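PDB 4MI8: Bcl-2 homolog (Gene 16?) from Murid herpesvirus 4, which protects infected cells against apoptosis and blocks starvation-induced host autophagy, engaging host Beclin 1, BAK1 and BAX and so contributing to latency and chronic infection. Local coordinates for residues Thr9-Ala12 with Thr13-Thr16; Thr110-His113 with Glu114-Asn117; Cys119-His122 with Phe123-Asn127. All coordinates share one frame; numbering follows the deposited sequence.

All three are local helix contacts. Interaction 1 lies on helix 8-23, while interactions 2 and 3 follow one another along helix 111-126, their centres about 14 Å apart. The two helices pack together. Thr16 OG1 and Asn117 ND2 lie 2.9 Å apart, a probable hydrogen bond between interactions 1 and 2, whose centres are about 15 Å apart. Interactions 1 and 3 are closer, about 11 Å between centres: Trp11 packs on Phe124, and Ile15 CG2 lies 3.7 Å from Thr121 OG1. Helix 86-103 touches side chains of all three; it probably corresponds to the central hydrophobic helix of Bcl-2 relatives, which there helps to line the BH3-binding groove.

Interaction 1: Thr9-Ala12 with Thr13-Thr16; sequences TYWA and TLIT
Leu14 packs against two aromatic side chains from the preceding turn of helix 8-23, Trp11 and Tyr10. Its CD2 methyl makes the main apolar contact, a CH-pi interaction over one face of the Trp11 indole. The methyl is 3.9 Å from the centroid of the six-membered ring and 20° off the ring normal, with CZ3 its nearest ring atom at 3.7 Å. The same methyl is 4.0 Å from Tyr10 CE2, so one branch of the leucine serves both aromatics. With CG anti to the backbone N (chi1 -180°), the leucine runs alongside the indole in the same direction. Ile15 meets the indole differently, its CG1 lying near the ring plane at the edge, 4.3 Å from Trp11 CE3.

Backbone bonds join the turns. Leu14 N donates to Tyr10 O over 2.9 Å, in the carbonyl plane, and Ile15 N reaches Trp11 O at 2.8 Å. Thr13 N to Thr9 O is weak at 3.4 Å.

Tyr10 OH bonds to Asp38 on helix 33-56. Trp11 also meets Ile42 of that helix and Phe93 of helix 86-103. The chemistry is thus divided: the phenol keeps a polar partner at its tip while its ring joins the apolar packing, and the buried indole presents a face to one aliphatic neighbour and an edge to the other.

Interaction 2: Thr110-His113 with Glu114-Asn117; sequences TEDH and ELLN
The first turn of helix 111-126 is closed by Thr110 and Glu114, with Thr110 in the N-cap position. Glu114 N reaches back to Thr110 O at 3.3 Å, a weak bond. The threonine hydroxyl does the capping, accepting a likewise weak bond from Asp112 N. The same OG1 lies in the plane of the His113 ring, at its edge, and is hydrogen-bonded to ND1 over 2.8 Å; the proton could sit on either atom. This ties the imidazole to the cap, and the Trp109 ring packs against it.

Further along, the backbone bonds tighten: Leu116 N donates to Asp112 O at 2.8 Å, almost straight at 175°, and Asn117 N to His113 O at 2.8 Å.

Glu111 and Glu114 run abreast in one direction. Their carboxylates are turned 81° against each other, and the two OE1 atoms approach to 3.4 Å. Glu111 gets there by folding at chi2 (-68°), whereas Glu114 reaches out nearly straight past CG. Two negative groups so near should repel, which could raise the proton affinity of one; their place at the positive end of the helix dipole probably offsets part of that cost.

Interaction 3: Cys119-His122 with Phe123-Asn127; sequences CMTH and FFIEN
Ile125 lies alongside Thr121, one turn back on helix 111-126, and its long branch can be followed outward atom by atom. CB stands 3.6 Å from Thr121 O. CG1 comes closer to the same carbonyl oxygen, at 3.4 Å, because chi1 (-57°) sets it beside the backbone N, anti to Ile125's own carbonyl carbon, and it leans back along the helix. At the tip, CD1 is still 3.8 Å from Thr121 O and meets the threonine methyl, 4.1 Å from Thr121 CG2, while Met130 packs on this side chain from the following loop. The backbone joins the same two residues: Ile125 N donates to Thr121 O at 3.2 Å, from about 40° out of the carbonyl plane. Thr121 OG1 has its own partner, Asn117 O, one turn earlier.

The buried side of this helix belongs to the helical bundle of the Bcl-2 fold. Phe124, whose N donates to Met120 O at 2.8 Å, reaches Phe92 on helix 86-103 and Ile15 on helix 8-23. Met120 packs on Phe92 and Phe93 of helix 86-103 and on Phe76 of helix 68-81.

Phe123 N donates to Cys119 O at 2.8 Å, and the aromatic ring meets that of Phe76. Where the helix gives way to loop, Asn127 folds back over this phenylalanine. Phe123 O accepts from both Asn127 N and Asn127 ND2, the latter at 3.2 Å with the oxygen near the amide plane. That grip sets ND2 above the centre of the Phe123 ring, over one of its faces.

Interaction 1: Thr9-Ala12 with Thr13-Thr16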
ATOM      1  N   THR A   9     -15.246   3.818   5.954  1.00 55.52           N
ATOM      2  CA  THR A   9     -16.122   3.205   4.986  1.00 54.15           C
ATOM      3  C   THR A   9     -15.631   3.481   3.588  1.00 50.64           C
ATOM      4  O   THR A   9     -15.558   2.614   2.766  1.00 51.35           O
ATOM      5  CB  THR A   9     -17.549   3.757   5.102  1.00 56.68           C
ATOM      6  OG1 THR A   9     -18.000   3.663   6.449  1.00 63.09           O
ATOM      7  CG2 THR A   9     -18.456   3.003   4.242  1.00 55.41           C
ATOM      8  N   TYR A  10     -15.334   4.722   3.317  1.00 48.83           N
ATOM      9  CA  TYR A  10     -14.791   5.117   2.023  1.00 45.15           C
ATOM     10  C   TYR A  10     -13.445   4.428   1.724  1.00 42.06           C
ATOM     11  O   TYR A  10     -13.194   3.956   0.592  1.00 38.48           O
ATOM     12  CB  TYR A  10     -14.647   6.625   1.932  1.00 49.69           C
ATOM     13  CG  TYR A  10     -14.197   7.005   0.571  1.00 50.80           C
ATOM     14  CD1 TYR A  10     -15.008   6.752  -0.540  1.00 52.35           C
ATOM     15  CD2 TYR A  10     -12.929   7.508   0.368  1.00 48.62           C
ATOM     16  CE1 TYR A  10     -14.572   7.035  -1.823  1.00 54.34           C
ATOM     17  CE2 TYR A  10     -12.489   7.816  -0.903  1.00 53.12           C
ATOM     18  CZ  TYR A  10     -13.303   7.575  -1.993  1.00 52.08           C
ATOM     19  OH  TYR A  10     -12.857   7.876  -3.254  1.00 50.34           O
ATOM     20  N   TRP A  11     -12.604   4.335   2.747  1.00 40.19           N
ATOM     21  CA  TRP A  11     -11.292   3.807   2.594  1.00 37.71           C
ATOM     22  C   TRP A  11     -11.292   2.343   2.338  1.00 37.60           C
ATOM     23  O   TRP A  11     -10.449   1.886   1.564  1.00 34.50           O
ATOM     24  CB  TRP A  11     -10.468   4.125   3.818  1.00 42.05           C
ATOM     25  CG  TRP A  11      -9.716   5.432   3.676  1.00 41.43           C
ATOM     26  CD1 TRP A  11     -10.039   6.662   4.239  1.00 44.47           C
ATOM     27  CD2 TRP A  11      -8.495   5.670   2.868  1.00 39.52           C
ATOM     28  NE1 TRP A  11      -9.118   7.634   3.855  1.00 46.11           N
ATOM     29  CE2 TRP A  11      -8.151   7.095   3.052  1.00 41.82           C
ATOM     30  CE3 TRP A  11      -7.646   4.852   2.081  1.00 35.31           C
ATOM     31  CZ2 TRP A  11      -7.017   7.663   2.452  1.00 38.96           C
ATOM     32  CZ3 TRP A  11      -6.523   5.440   1.468  1.00 35.82           C
ATOM     33  CH2 TRP A  11      -6.218   6.809   1.647  1.00 35.77           C
ATOM     34  N   ALA A  12     -12.240   1.593   2.938  1.00 37.84           N
ATOM     35  CA  ALA A  12     -12.414   0.172   2.638  1.00 35.36           C
ATOM     36  C   ALA A  12     -12.708  -0.017   1.158  1.00 35.23           C
ATOM     37  O   ALA A  12     -12.188  -0.922   0.517  1.00 35.41           O
ATOM     38  CB  ALA A  12     -13.576  -0.441   3.479  1.00 37.17           C
ATOM     39  N   THR A  13     -13.588   0.807   0.621  1.00 34.11           N
ATOM     40  CA  THR A  13     -13.882   0.790  -0.823  1.00 36.01           C
ATOM     41  C   THR A  13     -12.625   1.079  -1.675  1.00 31.55           C
ATOM     42  O   THR A  13     -12.319   0.386  -2.679  1.00 29.84           O
ATOM     43  CB  THR A  13     -14.972   1.846  -1.130  1.00 36.18           C
ATOM     44  OG1 THR A  13     -16.179   1.359  -0.561  1.00 38.57           O
ATOM     45  CG2 THR A  13     -15.208   2.060  -2.625  1.00 36.08           C
ATOM     46  N   LEU A  14     -11.899   2.105  -1.243  1.00 31.50           N
ATOM     47  CA  LEU A  14     -10.778   2.629  -1.989  1.00 29.63           C
ATOM     48  C   LEU A  14      -9.655   1.584  -1.979  1.00 29.22           C
ATOM     49  O   LEU A  14      -9.005   1.315  -3.019  1.00 29.60           O
ATOM     50  CB  LEU A  14     -10.327   3.918  -1.267  1.00 30.21           C
ATOM     51  CG  LEU A  14      -9.155   4.590  -1.933  1.00 30.79           C
ATOM     52  CD1 LEU A  14      -9.363   4.605  -3.476  1.00 30.83           C
ATOM     53  CD2 LEU A  14      -8.934   5.996  -1.287  1.00 31.44           C
ATOM     54  N   ILE A  15      -9.436   0.939  -0.829  1.00 29.08           N
ATOM     55  CA  ILE A  15      -8.402  -0.096  -0.779  1.00 27.82           C
ATOM     56  C   ILE A  15      -8.661  -1.281  -1.728  1.00 28.48           C
ATOM     57  O   ILE A  15      -7.724  -1.848  -2.428  1.00 26.65           O
ATOM     58  CB  ILE A  15      -8.167  -0.547   0.687  1.00 29.61           C
ATOM     59  CG1 ILE A  15      -7.468   0.589   1.492  1.00 30.21           C
ATOM     60  CG2 ILE A  15      -7.243  -1.766   0.697  1.00 28.73           C
ATOM     61  CD1 ILE A  15      -7.758   0.606   2.970  1.00 33.59           C
ATOM     62  N   THR A  16      -9.932  -1.720  -1.742  1.00 29.66           N
ATOM     63  CA  THR A  16     -10.268  -2.844  -2.594  1.00 30.29           C
ATOM     64  C   THR A  16     -10.121  -2.409  -4.068  1.00 30.81           C
ATOM     65  O   THR A  16      -9.630  -3.173  -4.893  1.00 31.92           O
ATOM     66  CB  THR A  16     -11.732  -3.228  -2.387  1.00 33.29           C
ATOM     67  OG1 THR A  16     -11.973  -3.500  -1.001  1.00 32.63           O
ATOM     68  CG2 THR A  16     -12.117  -4.483  -3.284  1.00 34.29           C
TER

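Interaction 2: Thr110-His113 with Glu114-Asn117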
ATOM      1  N   THR A 110      -8.144 -13.632  -6.723  1.00 53.02           N
ATOM      2  CA  THR A 110      -8.148 -14.911  -6.006  1.00 57.08           C
ATOM      3  C   THR A 110      -8.503 -14.668  -4.573  1.00 57.60           C
ATOM      4  O   THR A 110      -8.618 -13.507  -4.142  1.00 54.26           O
ATOM      5  CB  THR A 110      -6.782 -15.607  -6.037  1.00 57.99           C
ATOM      6  OG1 THR A 110      -5.901 -14.901  -5.177  1.00 55.06           O
ATOM      7  CG2 THR A 110      -6.203 -15.599  -7.454  1.00 60.18           C
ATOM      8  N   GLU A 111      -8.621 -15.764  -3.843  1.00 61.69           N
ATOM      9  CA  GLU A 111      -8.997 -15.743  -2.444  1.00 65.26           C
ATOM     10  C   GLU A 111      -7.931 -15.126  -1.562  1.00 62.33           C
ATOM     11  O   GLU A 111      -8.267 -14.578  -0.528  1.00 60.74           O
ATOM     12  CB  GLU A 111      -9.291 -17.160  -1.964  1.00 73.38           C
ATOM     13  CG  GLU A 111     -10.339 -17.889  -2.821  1.00 83.00           C
ATOM     14  CD  GLU A 111     -11.761 -17.298  -2.700  1.00 88.96           C
ATOM     15  OE1 GLU A 111     -12.309 -17.337  -1.567  1.00 97.36           O
ATOM     16  OE2 GLU A 111     -12.343 -16.811  -3.722  1.00 82.58           O
ATOM     17  N   ASP A 112      -6.663 -15.268  -1.955  1.00 60.42           N
ATOM     18  CA  ASP A 112      -5.532 -14.612  -1.307  1.00 60.31           C
ATOM     19  C   ASP A 112      -5.537 -13.100  -1.505  1.00 55.68           C
ATOM     20  O   ASP A 112      -5.135 -12.372  -0.594  1.00 51.61           O
ATOM     21  CB  ASP A 112      -4.213 -15.110  -1.855  1.00 63.71           C
ATOM     22  CG  ASP A 112      -3.812 -16.426  -1.279  1.00 72.23           C
ATOM     23  OD1 ASP A 112      -4.450 -16.861  -0.292  1.00 76.87           O
ATOM     24  OD2 ASP A 112      -2.856 -17.022  -1.822  1.00 73.10           O
ATOM     25  N   HIS A 113      -5.950 -12.640  -2.689  1.00 50.65           N
ATOM     26  CA  HIS A 113      -6.234 -11.219  -2.851  1.00 47.95           C
ATOM     27  C   HIS A 113      -7.188 -10.700  -1.832  1.00 49.50           C
ATOM     28  O   HIS A 113      -6.976  -9.611  -1.277  1.00 46.76           O
ATOM     29  CB  HIS A 113      -6.809 -10.932  -4.191  1.00 45.95           C
ATOM     30  CG  HIS A 113      -5.820 -11.037  -5.304  1.00 45.63           C
ATOM     31  ND1 HIS A 113      -5.455 -12.217  -5.828  1.00 48.02           N
ATOM     32  CD2 HIS A 113      -5.164 -10.047  -6.038  1.00 42.17           C
ATOM     33  CE1 HIS A 113      -4.577 -11.994  -6.840  1.00 49.59           C
ATOM     34  NE2 HIS A 113      -4.418 -10.659  -6.970  1.00 44.35           N
ATOM     35  N   GLU A 114      -8.234 -11.477  -1.555  1.00 51.93           N
ATOM     36  CA  GLU A 114      -9.267 -11.108  -0.580  1.00 53.19           C
ATOM     37  C   GLU A 114      -8.692 -11.052   0.801  1.00 50.28           C
ATOM     38  O   GLU A 114      -9.062 -10.225   1.578  1.00 51.02           O
ATOM     39  CB  GLU A 114     -10.485 -12.051  -0.659  1.00 57.59           C
ATOM     40  CG  GLU A 114     -11.455 -11.633  -1.784  1.00 68.64           C
ATOM     41  CD  GLU A 114     -12.497 -12.703  -2.192  1.00 80.23           C
ATOM     42  OE1 GLU A 114     -12.378 -13.901  -1.792  1.00 87.63           O
ATOM     43  OE2 GLU A 114     -13.454 -12.352  -2.935  1.00 81.18           O
ATOM     44  N   LEU A 115      -7.735 -11.919   1.071  1.00 52.94           N
ATOM     45  CA  LEU A 115      -7.009 -11.983   2.347  1.00 54.31           C
ATOM     46  C   LEU A 115      -6.043 -10.797   2.508  1.00 49.70           C
ATOM     47  O   LEU A 115      -5.971 -10.124   3.560  1.00 49.22           O
ATOM     48  CB  LEU A 115      -6.198 -13.263   2.308  1.00 56.86           C
ATOM     49  CG  LEU A 115      -6.003 -13.976   3.609  1.00 62.61           C
ATOM     50  CD1 LEU A 115      -7.343 -14.620   4.024  1.00 64.68           C
ATOM     51  CD2 LEU A 115      -4.881 -14.977   3.330  1.00 66.59           C
ATOM     52  N   LEU A 116      -5.305 -10.526   1.441  1.00 45.87           N
ATOM     53  CA  LEU A 116      -4.507  -9.279   1.349  1.00 43.58           C
ATOM     54  C   LEU A 116      -5.383  -8.032   1.625  1.00 39.84           C
ATOM     55  O   LEU A 116      -5.032  -7.174   2.453  1.00 41.44           O
ATOM     56  CB  LEU A 116      -3.817  -9.194  -0.016  1.00 40.73           C
ATOM     57  CG  LEU A 116      -2.913  -7.963  -0.145  1.00 38.96           C
ATOM     58  CD1 LEU A 116      -1.796  -7.955   0.910  1.00 38.67           C
ATOM     59  CD2 LEU A 116      -2.407  -7.918  -1.584  1.00 38.22           C
ATOM     60  N   ASN A 117      -6.537  -7.976   0.951  1.00 41.40           N
ATOM     61  CA  ASN A 117      -7.514  -6.901   1.142  1.00 41.09           C
ATOM     62  C   ASN A 117      -7.870  -6.698   2.599  1.00 43.99           C
ATOM     63  O   ASN A 117      -7.707  -5.589   3.105  1.00 43.11           O
ATOM     64  CB  ASN A 117      -8.735  -7.163   0.300  1.00 42.94           C
ATOM     65  CG  ASN A 117      -9.662  -5.916   0.141  1.00 43.97           C
ATOM     66  OD1 ASN A 117      -9.499  -4.882   0.753  1.00 46.91           O
ATOM     67  ND2 ASN A 117     -10.654  -6.060  -0.670  1.00 47.74           N
TER

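Interaction 3: Cys119-His122 with Phe123-Asn127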
ATOM      1  N   CYS A 119      -6.595  -7.945   5.511  1.00 44.52           N
ATOM      2  CA  CYS A 119      -5.424  -7.567   6.285  1.00 47.76           C
ATOM      3  C   CYS A 119      -5.129  -6.051   6.119  1.00 45.77           C
ATOM      4  O   CYS A 119      -5.108  -5.290   7.160  1.00 44.75           O
ATOM      5  CB  CYS A 119      -4.208  -8.394   5.842  1.00 50.84           C
ATOM      6  SG  CYS A 119      -2.634  -7.810   6.549  1.00 60.30           S
ATOM      7  N   MET A 120      -4.989  -5.594   4.848  1.00 38.68           N
ATOM      8  CA  MET A 120      -4.672  -4.150   4.648  1.00 36.85           C
ATOM      9  C   MET A 120      -5.799  -3.298   5.163  1.00 36.91           C
ATOM     10  O   MET A 120      -5.546  -2.282   5.812  1.00 38.17           O
ATOM     11  CB  MET A 120      -4.353  -3.790   3.191  1.00 33.43           C
ATOM     12  CG  MET A 120      -3.007  -4.316   2.737  1.00 33.04           C
ATOM     13  SD  MET A 120      -2.734  -3.924   0.979  1.00 33.58           S
ATOM     14  CE  MET A 120      -2.482  -2.147   1.139  1.00 29.94           C
ATOM     15  N   THR A 121      -7.035  -3.700   4.884  1.00 37.70           N
ATOM     16  CA  THR A 121      -8.204  -2.943   5.316  1.00 39.52           C
ATOM     17  C   THR A 121      -8.355  -2.954   6.834  1.00 45.16           C
ATOM     18  O   THR A 121      -8.789  -1.968   7.430  1.00 47.20           O
ATOM     19  CB  THR A 121      -9.496  -3.489   4.679  1.00 40.13           C
ATOM     20  OG1 THR A 121      -9.372  -3.471   3.251  1.00 40.91           O
ATOM     21  CG2 THR A 121     -10.690  -2.643   5.090  1.00 39.45           C
ATOM     22  N   HIS A 122      -7.997  -4.074   7.455  1.00 49.48           N
ATOM     23  CA  HIS A 122      -8.112  -4.219   8.893  1.00 56.42           C
ATOM     24  C   HIS A 122      -7.040  -3.454   9.613  1.00 57.07           C
ATOM     25  O   HIS A 122      -7.225  -3.036  10.777  1.00 58.91           O
ATOM     26  CB  HIS A 122      -8.060  -5.690   9.287  1.00 61.71           C
ATOM     27  CG  HIS A 122      -9.240  -6.494   8.795  1.00 70.70           C
ATOM     28  ND1 HIS A 122      -9.186  -7.829   8.632  1.00 72.17           N
ATOM     29  CD2 HIS A 122     -10.526  -6.104   8.430  1.00 74.39           C
ATOM     30  CE1 HIS A 122     -10.377  -8.272   8.184  1.00 54.71           C
ATOM     31  NE2 HIS A 122     -11.196  -7.215   8.062  1.00 77.60           N
ATOM     32  N   PHE A 123      -5.908  -3.259   8.946  1.00 50.44           N
ATOM     33  CA  PHE A 123      -4.817  -2.564   9.520  1.00 48.07           C
ATOM     34  C   PHE A 123      -5.019  -1.079   9.321  1.00 47.81           C
ATOM     35  O   PHE A 123      -4.825  -0.311  10.255  1.00 49.63           O
ATOM     36  CB  PHE A 123      -3.490  -3.049   8.923  1.00 47.73           C
ATOM     37  CG  PHE A 123      -2.305  -2.456   9.598  1.00 50.42           C
ATOM     38  CD1 PHE A 123      -1.984  -1.111   9.383  1.00 48.51           C
ATOM     39  CD2 PHE A 123      -1.550  -3.207  10.531  1.00 52.90           C
ATOM     40  CE1 PHE A 123      -0.912  -0.499  10.043  1.00 50.69           C
ATOM     41  CE2 PHE A 123      -0.454  -2.615  11.162  1.00 53.84           C
ATOM     42  CZ  PHE A 123      -0.122  -1.260  10.917  1.00 53.73           C
ATOM     43  N   PHE A 124      -5.385  -0.662   8.092  1.00 43.54           N
ATOM     44  CA  PHE A 124      -5.571   0.763   7.822  1.00 42.36           C
ATOM     45  C   PHE A 124      -6.591   1.303   8.852  1.00 46.36           C
ATOM     46  O   PHE A 124      -6.353   2.325   9.510  1.00 46.23           O
ATOM     47  CB  PHE A 124      -6.110   0.931   6.404  1.00 38.10           C
ATOM     48  CG  PHE A 124      -6.140   2.334   5.919  1.00 35.24           C
ATOM     49  CD1 PHE A 124      -7.182   3.187   6.228  1.00 36.66           C
ATOM     50  CD2 PHE A 124      -5.099   2.796   5.090  1.00 33.77           C
ATOM     51  CE1 PHE A 124      -7.215   4.483   5.735  1.00 37.91           C
ATOM     52  CE2 PHE A 124      -5.097   4.073   4.603  1.00 32.54           C
ATOM     53  CZ  PHE A 124      -6.155   4.913   4.898  1.00 35.99           C
ATOM     54  N   ILE A 125      -7.728   0.630   8.967  1.00 47.91           N
ATOM     55  CA  ILE A 125      -8.758   1.096   9.901  1.00 55.37           C
ATOM     56  C   ILE A 125      -8.377   0.949  11.381  1.00 57.12           C
ATOM     57  O   ILE A 125      -8.368   1.954  12.083  1.00 58.14           O
ATOM     58  CB  ILE A 125     -10.151   0.533   9.601  1.00 58.45           C
ATOM     59  CG1 ILE A 125     -10.536   0.900   8.149  1.00 59.58           C
ATOM     60  CG2 ILE A 125     -11.148   1.114  10.593  1.00 63.03           C
ATOM     61  CD1 ILE A 125     -11.852   0.349   7.658  1.00 57.80           C
ATOM     62  N   GLU A 126      -8.009  -0.252  11.829  1.00 57.99           N
ATOM     63  CA  GLU A 126      -7.676  -0.455  13.244  1.00 65.24           C
ATOM     64  C   GLU A 126      -6.611   0.536  13.687  1.00 66.21           C
ATOM     65  O   GLU A 126      -6.674   1.016  14.809  1.00 66.80           O
ATOM     66  CB  GLU A 126      -7.282  -1.900  13.557  1.00 69.03           C
ATOM     67  CG  GLU A 126      -8.484  -2.782  13.912  1.00 77.47           C
ATOM     68  CD  GLU A 126      -8.575  -4.099  13.105  1.00 78.41           C
ATOM     69  OE1 GLU A 126      -7.549  -4.819  13.025  1.00 83.22           O
ATOM     70  OE2 GLU A 126      -9.674  -4.443  12.549  1.00 75.70           O
ATOM     71  N   ASN A 127      -5.688   0.908  12.792  1.00 62.10           N
ATOM     72  CA  ASN A 127      -4.658   1.894  13.130  1.00 59.80           C
ATOM     73  C   ASN A 127      -5.039   3.323  12.850  1.00 57.78           C
ATOM     74  O   ASN A 127      -4.232   4.226  13.005  1.00 59.24           O
ATOM     75  CB  ASN A 127      -3.292   1.556  12.502  1.00 60.17           C
ATOM     76  CG  ASN A 127      -2.635   0.369  13.186  1.00 67.54           C
ATOM     77  OD1 ASN A 127      -1.779   0.545  14.084  1.00 70.08           O
ATOM     78  ND2 ASN A 127      -3.096  -0.850  12.847  1.00 66.45           N
TER